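Local coordinates for protein endo-alpha-mannosidase (Bacteroides thetaiotaomicron, PDB 4ACY) that hydrolyses internal alpha-mannosidic linkages as a family GH99 glycoside hydrolase, an activity that in related enzymes serves N-glycan processing, at residues D40-F45 with D369-A374; K305-M310 with L361-Y366; T163-I168 with T218-L223; F151-F156 with Q169-T174. All blocks are in the same frame, centred on the assembly; numbering follows the deposited sequence.

How the contacts relate
All four contacts belong to one (beta/alpha)8 barrel. Contacts 1 and 4 are buried and mostly apolar, each setting a barrel strand against an outer helix, contact 1 with a water bridge at its exposed side; they touch through F45 and H152 although their centres lie about 24 Å apart. Contacts 2 and 3 are only partly buried: contact 2 joins two outer helices by a salt bridge and a hydroxyl pair, while contact 3 lays a loop on a helix mainly through carbon atoms, without a hydrogen bond. Helix 359-376 serves contacts 1 and 2, helix 161-175 contacts 3 and 4, whose centres are about 8 Å apart. Contacts 2 and 3 fall on opposite sides of the chain's centre.

Contact 1: D40-F45 with D369-A374; sequences DHTISF and DEFRKA
F371 reaches from the last helix of the barrel toward H41 and T42. Its CB leaves the helix with CG anti to the backbone N (chi1 173°), which sends the ring across to the strand. From there one side of the ring does the work. CD2 lies 3.9 Å from T42 OG1, an oblique approach, and CE2, one atom further out, has H41 CB at 3.9 Å, this time at the ring edge and close to its plane. The T42 hydroxyl has its hydrogen bond with D39, and the side chains of T42 and F371 run alongside one another, pointing opposite ways. H41 is steadied from its own side: ND1 donates to D40 OD1 at 2.9 Å, with the carboxylate oxygen almost in the imidazole plane although the bond arrives from above the carboxylate. A water bridges the more exposed flank, accepting from D40 N at 2.9 Å and from R372 NH1 at 3.1 Å. The same NH1 makes a salt bridge to D39, so the arginine ties the helix to the chain just before the strand twice over. Around this, helix 305-316 packs on F371 through I315 and on T42 through Y311, while I322 of strand 322-324 also touches F371 and V117 of strand 117-124 touches T42 from the other neighbouring strand.

Contact 2: K305-M310 with L361-Y366; sequences KYYDDM and LIRTAY
Two neighbouring helices on the outside of the barrel, 305-316 and 359-376, are joined here by D308 with R363 and Y307 with T364. The short segments run nearly parallel, their axes 11.0 Å apart at a crossing angle of -21°, and polar side chains span that gap. R363 grips the carboxylate of D308 side-on with two nitrogens: NE gives a bond of 2.8 Å to D308 OD1 and NH2 one of 3.0 Å to D308 OD2. OD1 is met on its syn side, OD2 from above the carboxylate plane, because the two flat groups are turned 50° against each other. A bend at chi2 of R363 (60°) brings the guanidinium round to this position. One face of the guanidinium lies on the Y366 ring, with R363 NH1 3.6 Å above the ring plane, over its centre. D308 OD1 also accepts from W367 NE1, so a second donor of the same helix holds this oxygen. Deeper in, Y307 OH donates to T364 OG1 at 2.7 Å, with the threonine oxygen at the ring edge and in its plane. That oxygen is in turn bonded to the Y360 carbonyl, one turn back. I324 of strand 322-324 packs against both Y307 and T364. Such packing of the last two helices side by side over the eighth strand belongs to the (beta/alpha)8 barrel of this glycosidase family.

Contact 3: T163-I168 with T218-L223; sequences TVRENI and TKYDGL
T218, well into the loop, meets R165 across the contact: its CG2 lies 4.1 Å from R165 NH2, the threonine reaching over from the loop and the arginine from the helix. The arginine gets there as an extended chain from CG to NE, and its polar end is held elsewhere, NE by the I213 carbonyl and NH2 by that of S214. T218 OG1 sits between its backbone N and carbonyl carbon (chi1 73°), which lets it accept from Y220 N at 2.9 Å in an ST turn inside the type I beta turn T218-D221; it also pairs with the V215 carbonyl. This turn lies in the loop that leads into strand 223-227 of the (beta/alpha)8 barrel, and it leans on the outer helix 161-175. K219 lays its CG over the centre of the Y220 ring, 3.5 Å above the plane. Y220 then makes the main apolar contact, CB to I168 CG2 at 4.1 Å, while the same methyl lies 3.6 Å from Y220 O, a buried carbonyl oxygen with no partner in the model. The Y220 hydroxyl goes on to D173, further along the helix. At D221 CB points away from the helix; OD1 takes G222 N at 2.7 Å and a salt bridge from R216.

Contact 4: F151-F156 with Q169-T174; sequences FHIEPF and QYIVDT
F151 presents a face of its ring to I171 within the beta-alpha-beta unit made by strand 148-153, helix 161-175 and strand 189-192 of the (beta/alpha)8 barrel. I171 CG2 stands 3.8 Å from the F151 ring centroid and 18° off the normal, a CH-pi contact displaced toward the CD1-CE1 edge, 3.6 Å from CD1. The rest of the isoleucine follows along the ring: its CD1 lies 3.9 Å from F151 CD2, so both branches of I171 are laid against the phenylalanine. I171 holds CG2 anti to its backbone N, with CG1 beside that nitrogen (chi1 -73°), and this spread puts one branch over the ring while the other reaches on toward I153, two residues along the strand. W124 and Y175 add further rings around F151, and F190 of strand 189-192 packs on both F151 and I171. H152 starts away from the helix at CB; its NE2 is bonded to Y246 and its ring meets F45 from the first strand. I153 is the second residue to touch the helix. W124 lies against both I153 and I171, closing the group from strand 117-124. The two isoleucines reach toward each other tip to tip, with I153 CD1 and I171 CD1 3.7 Å apart.

Contact 1: D40-F45 with D369-A374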
# COMPACT_ATOMS: atom_id res chain seq x y z
N ASP A 40 15.58 0.34 -3.96
CA ASP A 40 15.23 0.82 -2.64
C ASP A 40 14.44 2.13 -2.63
O ASP A 40 14.28 2.73 -1.59
CB ASP A 40 16.47 0.91 -1.73
CG ASP A 40 17.53 1.85 -2.27
OD1 ASP A 40 17.23 2.69 -3.15
OD2 ASP A 40 18.69 1.72 -1.83
N HIS A 41 13.95 2.57 -3.79
CA HIS A 41 13.08 3.75 -3.86
C HIS A 41 11.72 3.37 -4.44
O HIS A 41 10.95 4.24 -4.84
CB HIS A 41 13.73 4.86 -4.71
CG HIS A 41 14.69 5.72 -3.94
ND1 HIS A 41 15.83 5.23 -3.34
CD2 HIS A 41 14.67 7.05 -3.69
CE1 HIS A 41 16.46 6.22 -2.73
NE2 HIS A 41 15.79 7.33 -2.93
N THR A 42 11.44 2.07 -4.49
CA THR A 42 10.15 1.56 -4.99
C THR A 42 9.51 0.78 -3.87
O THR A 42 10.13 -0.12 -3.31
CB THR A 42 10.36 0.65 -6.20
OG1 THR A 42 11.04 1.38 -7.23
CG2 THR A 42 9.01 0.14 -6.75
N ILE A 43 8.27 1.13 -3.53
CA ILE A 43 7.65 0.64 -2.31
C ILE A 43 6.28 0.05 -2.63
O ILE A 43 5.41 0.75 -3.11
CB ILE A 43 7.47 1.79 -1.28
CG1 ILE A 43 8.82 2.50 -1.02
CG2 ILE A 43 6.93 1.23 0.01
CD1 ILE A 43 8.70 3.88 -0.35
N SER A 44 6.08 -1.23 -2.37
CA SER A 44 4.76 -1.83 -2.61
C SER A 44 3.88 -1.63 -1.39
O SER A 44 4.36 -1.58 -0.26
CB SER A 44 4.86 -3.32 -2.92
OG SER A 44 5.25 -4.06 -1.76
N PHE A 45 2.58 -1.54 -1.61
CA PHE A 45 1.65 -1.61 -0.47
C PHE A 45 1.26 -3.07 -0.19
O PHE A 45 0.64 -3.76 -1.03
CB PHE A 45 0.46 -0.66 -0.65
CG PHE A 45 0.85 0.79 -0.49
CD1 PHE A 45 1.39 1.24 0.72
CD2 PHE A 45 0.73 1.69 -1.55
CE1 PHE A 45 1.80 2.59 0.87
CE2 PHE A 45 1.12 3.03 -1.40
CZ PHE A 45 1.66 3.48 -0.20
N ASP A 369 13.27 -0.78 -13.76
CA ASP A 369 14.48 -0.48 -14.54
C ASP A 369 14.37 0.87 -15.28
O ASP A 369 15.34 1.64 -15.30
CB ASP A 369 14.82 -1.62 -15.50
CG ASP A 369 16.12 -1.37 -16.24
OD1 ASP A 369 17.19 -1.32 -15.59
OD2 ASP A 369 16.06 -1.21 -17.47
N GLU A 370 13.20 1.15 -15.85
CA GLU A 370 12.97 2.46 -16.48
C GLU A 370 13.12 3.58 -15.47
O GLU A 370 13.64 4.65 -15.78
CB GLU A 370 11.59 2.53 -17.14
CG GLU A 370 11.41 1.67 -18.37
CD GLU A 370 12.39 2.03 -19.48
OE1 GLU A 370 12.41 3.21 -19.91
OE2 GLU A 370 13.11 1.12 -19.92
N PHE A 371 12.63 3.34 -14.25
CA PHE A 371 12.72 4.33 -13.18
C PHE A 371 14.17 4.60 -12.78
O PHE A 371 14.58 5.76 -12.62
CB PHE A 371 11.88 3.84 -11.99
CG PHE A 371 12.00 4.68 -10.74
CD1 PHE A 371 11.59 6.01 -10.71
CD2 PHE A 371 12.48 4.11 -9.57
CE1 PHE A 371 11.67 6.76 -9.55
CE2 PHE A 371 12.57 4.85 -8.39
CZ PHE A 371 12.16 6.18 -8.39
N ARG A 372 14.96 3.53 -12.66
CA ARG A 372 16.37 3.67 -12.27
C ARG A 372 17.16 4.41 -13.34
O ARG A 372 18.00 5.25 -13.02
CB ARG A 372 16.99 2.31 -11.95
CG ARG A 372 16.43 1.66 -10.70
CD ARG A 372 16.99 0.26 -10.48
NE ARG A 372 18.43 0.31 -10.23
CZ ARG A 372 18.99 0.40 -9.02
NH1 ARG A 372 18.24 0.47 -7.92
NH2 ARG A 372 20.31 0.44 -8.92
N LYS A 373 16.85 4.12 -14.61
CA LYS A 373 17.49 4.82 -15.74
C LYS A 373 17.12 6.31 -15.77
O LYS A 373 17.97 7.16 -16.07
CB LYS A 373 17.14 4.14 -17.07
CG LYS A 373 17.73 2.73 -17.20
CD LYS A 373 17.61 2.19 -18.63
CE LYS A 373 16.18 1.80 -18.96
NZ LYS A 373 15.93 1.77 -20.43
N ALA A 374 15.87 6.63 -15.44
CA ALA A 374 15.41 8.02 -15.39
C ALA A 374 16.07 8.79 -14.24
O ALA A 374 16.48 9.94 -14.40
CB ALA A 374 13.89 8.10 -15.29
O HOH W 1 18.28 0.14 -4.86

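Contact 2: K305-M310 with L361-Y366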
# COMPACT_ATOMS: atom_id res chain seq x y z
N LYS A 305 -1.80 -2.21 -20.34
CA LYS A 305 -1.71 -0.82 -20.80
C LYS A 305 -1.97 0.21 -19.70
O LYS A 305 -1.32 1.26 -19.65
CB LYS A 305 -2.66 -0.55 -21.98
CG LYS A 305 -2.43 0.82 -22.61
CD LYS A 305 -3.38 1.07 -23.78
CE LYS A 305 -3.06 2.40 -24.44
NZ LYS A 305 -3.46 3.57 -23.59
N TYR A 306 -2.92 -0.10 -18.82
CA TYR A 306 -3.27 0.81 -17.75
C TYR A 306 -2.07 1.02 -16.83
O TYR A 306 -1.71 2.15 -16.51
CB TYR A 306 -4.44 0.24 -16.96
CG TYR A 306 -4.91 1.14 -15.84
CD1 TYR A 306 -4.35 1.03 -14.57
CD2 TYR A 306 -5.91 2.09 -16.04
CE1 TYR A 306 -4.76 1.85 -13.52
CE2 TYR A 306 -6.35 2.90 -14.99
CZ TYR A 306 -5.77 2.78 -13.74
OH TYR A 306 -6.20 3.56 -12.69
N TYR A 307 -1.43 -0.08 -16.45
CA TYR A 307 -0.26 -0.05 -15.59
C TYR A 307 0.88 0.72 -16.27
O TYR A 307 1.49 1.58 -15.67
CB TYR A 307 0.19 -1.47 -15.30
CG TYR A 307 1.13 -1.66 -14.13
CD1 TYR A 307 1.00 -0.92 -12.94
CD2 TYR A 307 2.12 -2.66 -14.18
CE1 TYR A 307 1.85 -1.13 -11.85
CE2 TYR A 307 2.98 -2.88 -13.09
CZ TYR A 307 2.83 -2.12 -11.93
OH TYR A 307 3.65 -2.33 -10.84
N ASP A 308 1.16 0.38 -17.53
CA ASP A 308 2.19 1.09 -18.31
C ASP A 308 1.98 2.59 -18.31
O ASP A 308 2.91 3.35 -18.07
CB ASP A 308 2.22 0.63 -19.76
CG ASP A 308 2.78 -0.76 -19.94
OD1 ASP A 308 3.27 -1.38 -18.96
OD2 ASP A 308 2.70 -1.25 -21.09
N ASP A 309 0.76 3.03 -18.61
CA ASP A 309 0.47 4.47 -18.68
C ASP A 309 0.69 5.16 -17.33
O ASP A 309 1.27 6.26 -17.25
CB ASP A 309 -0.97 4.70 -19.16
CG ASP A 309 -1.18 4.40 -20.65
OD1 ASP A 309 -0.20 4.31 -21.42
OD2 ASP A 309 -2.34 4.28 -21.08
N MSE A 310 0.22 4.51 -16.27
CA MSE A 310 0.29 5.11 -14.94
C MSE A 310 1.74 5.14 -14.42
O MSE A 310 2.18 6.14 -13.85
CB MSE A 310 -0.62 4.37 -13.95
CG MSE A 310 -0.92 5.18 -12.70
SE MSE A 310 -2.43 4.41 -11.75
CE MSE A 310 -2.84 5.91 -10.57
N LEU A 361 4.26 -8.87 -12.15
CA LEU A 361 5.57 -8.89 -11.49
C LEU A 361 6.66 -8.61 -12.52
O LEU A 361 7.54 -7.78 -12.27
CB LEU A 361 5.81 -10.23 -10.80
CG LEU A 361 4.87 -10.68 -9.69
CD1 LEU A 361 5.42 -11.96 -9.11
CD2 LEU A 361 4.77 -9.61 -8.58
N ILE A 362 6.61 -9.32 -13.65
CA ILE A 362 7.52 -9.08 -14.78
C ILE A 362 7.52 -7.63 -15.25
O ILE A 362 8.57 -7.02 -15.43
CB ILE A 362 7.17 -10.02 -15.98
CG1 ILE A 362 7.32 -11.49 -15.55
CG2 ILE A 362 8.03 -9.70 -17.20
CD1 ILE A 362 6.66 -12.51 -16.52
N ARG A 363 6.32 -7.08 -15.43
CA ARG A 363 6.17 -5.73 -15.96
C ARG A 363 6.62 -4.67 -14.94
O ARG A 363 7.11 -3.60 -15.32
CB ARG A 363 4.73 -5.49 -16.42
CG ARG A 363 4.53 -4.30 -17.35
CD ARG A 363 5.36 -4.46 -18.64
NE ARG A 363 5.07 -3.41 -19.60
CZ ARG A 363 5.80 -3.18 -20.69
NH1 ARG A 363 6.88 -3.92 -20.95
NH2 ARG A 363 5.46 -2.21 -21.52
N THR A 364 6.43 -4.96 -13.65
CA THR A 364 6.96 -4.10 -12.59
C THR A 364 8.50 -3.98 -12.68
O THR A 364 9.04 -2.88 -12.63
CB THR A 364 6.54 -4.59 -11.19
OG1 THR A 364 5.11 -4.53 -11.08
CG2 THR A 364 7.14 -3.68 -10.09
N ALA A 365 9.17 -5.12 -12.83
CA ALA A 365 10.63 -5.15 -12.99
C ALA A 365 11.08 -4.26 -14.14
O ALA A 365 12.07 -3.53 -14.01
CB ALA A 365 11.13 -6.57 -13.19
N TYR A 366 10.35 -4.31 -15.26
CA TYR A 366 10.58 -3.45 -16.42
C TYR A 366 10.50 -1.97 -16.06
O TYR A 366 11.38 -1.18 -16.39
CB TYR A 366 9.58 -3.77 -17.53
CG TYR A 366 9.63 -2.78 -18.66
CD1 TYR A 366 10.59 -2.90 -19.66
CD2 TYR A 366 8.73 -1.71 -18.72
CE1 TYR A 366 10.66 -1.98 -20.69
CE2 TYR A 366 8.79 -0.78 -19.74
CZ TYR A 366 9.75 -0.93 -20.73
OH TYR A 366 9.82 -0.03 -21.76

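Contact 3: T163-I168 with T218-L223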
# COMPACT_ATOMS: atom_id res chain seq x y z
N THR A 163 -1.92 8.48 19.81
CA THR A 163 -1.88 7.03 19.62
C THR A 163 -0.99 6.68 18.41
O THR A 163 -0.37 5.62 18.38
CB THR A 163 -3.28 6.39 19.51
OG1 THR A 163 -3.98 6.95 18.39
CG2 THR A 163 -4.10 6.64 20.80
N VAL A 164 -0.90 7.60 17.45
CA VAL A 164 0.08 7.42 16.36
C VAL A 164 1.50 7.44 16.96
O VAL A 164 2.32 6.58 16.63
CB VAL A 164 -0.11 8.44 15.22
CG1 VAL A 164 1.06 8.40 14.22
CG2 VAL A 164 -1.45 8.18 14.49
N ARG A 165 1.77 8.39 17.86
CA ARG A 165 3.07 8.41 18.54
C ARG A 165 3.37 7.08 19.20
O ARG A 165 4.46 6.54 19.04
CB ARG A 165 3.17 9.54 19.58
CG ARG A 165 4.62 9.85 19.96
CD ARG A 165 4.71 10.90 21.07
NE ARG A 165 6.02 11.59 21.09
CZ ARG A 165 7.16 11.08 21.57
NH1 ARG A 165 7.21 9.85 22.07
NH2 ARG A 165 8.26 11.81 21.53
N GLU A 166 2.39 6.53 19.91
CA GLU A 166 2.59 5.27 20.62
C GLU A 166 2.90 4.14 19.66
O GLU A 166 3.70 3.24 19.96
CB GLU A 166 1.35 4.92 21.45
CG GLU A 166 1.05 5.92 22.58
CD GLU A 166 -0.34 5.75 23.18
OE1 GLU A 166 -1.08 4.82 22.78
OE2 GLU A 166 -0.71 6.56 24.04
N ASN A 167 2.26 4.18 18.49
CA ASN A 167 2.52 3.18 17.45
C ASN A 167 3.87 3.29 16.79
O ASN A 167 4.50 2.27 16.48
CB ASN A 167 1.40 3.17 16.41
CG ASN A 167 0.22 2.34 16.86
OD1 ASN A 167 0.18 1.14 16.64
ND2 ASN A 167 -0.73 2.99 17.54
N ILE A 168 4.32 4.53 16.55
CA ILE A 168 5.67 4.77 16.06
C ILE A 168 6.66 4.22 17.08
O ILE A 168 7.61 3.53 16.72
CB ILE A 168 5.94 6.27 15.78
CG1 ILE A 168 5.03 6.78 14.65
CG2 ILE A 168 7.42 6.51 15.43
CD1 ILE A 168 4.93 8.30 14.58
N THR A 218 14.06 12.91 18.28
CA THR A 218 14.07 11.79 19.20
C THR A 218 14.48 10.58 18.38
O THR A 218 14.61 10.67 17.17
CB THR A 218 12.68 11.53 19.82
OG1 THR A 218 11.82 10.94 18.83
CG2 THR A 218 12.05 12.81 20.33
N LYS A 219 14.65 9.44 19.05
CA LYS A 219 14.95 8.20 18.35
C LYS A 219 13.75 7.73 17.51
O LYS A 219 13.87 6.75 16.78
CB LYS A 219 15.32 7.11 19.36
CG LYS A 219 14.13 6.58 20.15
CD LYS A 219 14.52 5.41 21.04
CE LYS A 219 14.75 4.12 20.24
NZ LYS A 219 14.94 2.98 21.18
N TYR A 220 12.63 8.42 17.64
CA TYR A 220 11.37 8.08 16.94
C TYR A 220 11.11 8.96 15.72
O TYR A 220 10.01 8.97 15.14
CB TYR A 220 10.19 8.11 17.92
CG TYR A 220 10.41 7.15 19.05
CD1 TYR A 220 10.55 5.78 18.80
CD2 TYR A 220 10.53 7.60 20.36
CE1 TYR A 220 10.80 4.88 19.84
CE2 TYR A 220 10.77 6.70 21.41
CZ TYR A 220 10.90 5.35 21.13
OH TYR A 220 11.13 4.47 22.16
N ASP A 221 12.14 9.72 15.32
CA ASP A 221 12.00 10.60 14.18
C ASP A 221 12.07 9.77 12.90
O ASP A 221 12.47 8.61 12.91
CB ASP A 221 13.11 11.68 14.19
CG ASP A 221 12.70 12.94 13.48
OD1 ASP A 221 11.67 12.94 12.77
OD2 ASP A 221 13.39 13.97 13.62
N GLY A 222 11.67 10.38 11.79
CA GLY A 222 11.70 9.70 10.51
C GLY A 222 11.03 10.56 9.47
O GLY A 222 10.96 11.78 9.61
N LEU A 223 10.57 9.92 8.41
CA LEU A 223 9.91 10.61 7.32
C LEU A 223 8.46 10.18 7.35
O LEU A 223 8.15 9.00 7.20
CB LEU A 223 10.56 10.24 5.99
CG LEU A 223 12.00 10.72 5.74
CD1 LEU A 223 12.60 9.94 4.59
CD2 LEU A 223 12.09 12.23 5.48

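Contact 4: F151-F156 with Q169-T174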
# COMPACT_ATOMS: atom_id res chain seq x y z
N PHE A 151 6.19 0.86 7.19
CA PHE A 151 4.86 0.68 7.76
C PHE A 151 3.86 1.68 7.24
O PHE A 151 4.20 2.85 7.03
CB PHE A 151 4.96 0.71 9.30
CG PHE A 151 5.68 -0.48 9.85
CD1 PHE A 151 7.08 -0.57 9.76
CD2 PHE A 151 4.97 -1.53 10.41
CE1 PHE A 151 7.76 -1.71 10.22
CE2 PHE A 151 5.64 -2.67 10.88
CZ PHE A 151 7.03 -2.76 10.78
N HIS A 152 2.64 1.18 7.02
CA HIS A 152 1.54 1.95 6.48
C HIS A 152 0.50 2.08 7.59
O HIS A 152 -0.21 1.13 7.88
CB HIS A 152 0.95 1.20 5.27
CG HIS A 152 0.01 2.02 4.43
ND1 HIS A 152 -0.69 1.48 3.38
CD2 HIS A 152 -0.31 3.34 4.46
CE1 HIS A 152 -1.42 2.43 2.80
NE2 HIS A 152 -1.21 3.57 3.45
N ILE A 153 0.46 3.24 8.24
CA ILE A 153 -0.39 3.42 9.42
C ILE A 153 -1.83 3.67 9.01
O ILE A 153 -2.15 4.68 8.37
CB ILE A 153 0.13 4.57 10.30
CG1 ILE A 153 1.61 4.34 10.64
CG2 ILE A 153 -0.73 4.74 11.59
CD1 ILE A 153 1.89 3.14 11.54
N GLU A 154 -2.70 2.74 9.41
CA GLU A 154 -4.08 2.74 8.93
C GLU A 154 -4.99 3.47 9.91
O GLU A 154 -4.53 3.81 11.00
CB GLU A 154 -4.56 1.31 8.72
CG GLU A 154 -3.72 0.55 7.67
CD GLU A 154 -4.10 0.86 6.25
OE1 GLU A 154 -5.02 1.68 6.02
OE2 GLU A 154 -3.46 0.26 5.33
N PRO A 155 -6.25 3.75 9.52
CA PRO A 155 -7.18 4.46 10.43
C PRO A 155 -7.79 3.54 11.47
O PRO A 155 -8.97 3.18 11.39
CB PRO A 155 -8.25 5.03 9.47
CG PRO A 155 -7.71 4.83 8.07
CD PRO A 155 -6.83 3.62 8.17
N PHE A 156 -6.98 3.15 12.44
CA PHE A 156 -7.42 2.26 13.49
C PHE A 156 -8.27 3.02 14.50
O PHE A 156 -8.23 4.26 14.57
CB PHE A 156 -6.22 1.57 14.15
CG PHE A 156 -5.18 2.52 14.70
CD1 PHE A 156 -5.34 3.11 15.95
CD2 PHE A 156 -4.02 2.79 13.97
CE1 PHE A 156 -4.37 3.98 16.47
CE2 PHE A 156 -3.04 3.67 14.48
CZ PHE A 156 -3.22 4.26 15.73
N GLN A 169 6.41 4.49 18.37
CA GLN A 169 7.31 4.01 19.41
C GLN A 169 7.36 2.49 19.42
O GLN A 169 8.43 1.91 19.51
CB GLN A 169 6.89 4.51 20.79
CG GLN A 169 6.95 6.00 20.96
CD GLN A 169 6.31 6.43 22.27
OE1 GLN A 169 6.59 5.85 23.32
NE2 GLN A 169 5.45 7.44 22.23
N TYR A 170 6.19 1.85 19.32
CA TYR A 170 6.15 0.40 19.28
C TYR A 170 6.93 -0.15 18.08
O TYR A 170 7.71 -1.09 18.22
CB TYR A 170 4.71 -0.15 19.27
CG TYR A 170 4.73 -1.66 19.27
CD1 TYR A 170 4.81 -2.38 20.47
CD2 TYR A 170 4.76 -2.38 18.07
CE1 TYR A 170 4.87 -3.77 20.47
CE2 TYR A 170 4.82 -3.77 18.06
CZ TYR A 170 4.88 -4.45 19.26
OH TYR A 170 4.96 -5.82 19.24
N ILE A 171 6.70 0.43 16.91
CA ILE A 171 7.31 -0.05 15.68
C ILE A 171 8.83 0.10 15.74
O ILE A 171 9.56 -0.85 15.45
CB ILE A 171 6.71 0.68 14.45
CG1 ILE A 171 5.27 0.17 14.20
CG2 ILE A 171 7.59 0.50 13.21
CD1 ILE A 171 4.44 1.05 13.26
N VAL A 172 9.30 1.28 16.14
CA VAL A 172 10.74 1.55 16.24
C VAL A 172 11.39 0.67 17.32
O VAL A 172 12.44 0.09 17.09
CB VAL A 172 11.04 3.05 16.47
CG1 VAL A 172 12.51 3.29 16.78
CG2 VAL A 172 10.63 3.89 15.24
N ASP A 173 10.76 0.57 18.49
CA ASP A 173 11.32 -0.25 19.57
C ASP A 173 11.38 -1.72 19.24
O ASP A 173 12.32 -2.42 19.61
CB ASP A 173 10.53 -0.07 20.87
CG ASP A 173 10.73 1.29 21.51
OD1 ASP A 173 11.65 2.03 21.11
OD2 ASP A 173 9.95 1.63 22.41
N THR A 174 10.36 -2.22 18.56
CA THR A 174 10.25 -3.64 18.30
C THR A 174 10.99 -4.08 17.04
O THR A 174 11.61 -5.14 17.03
CB THR A 174 8.77 -4.08 18.22
OG1 THR A 174 8.06 -3.54 19.34
CG2 THR A 174 8.65 -5.59 18.19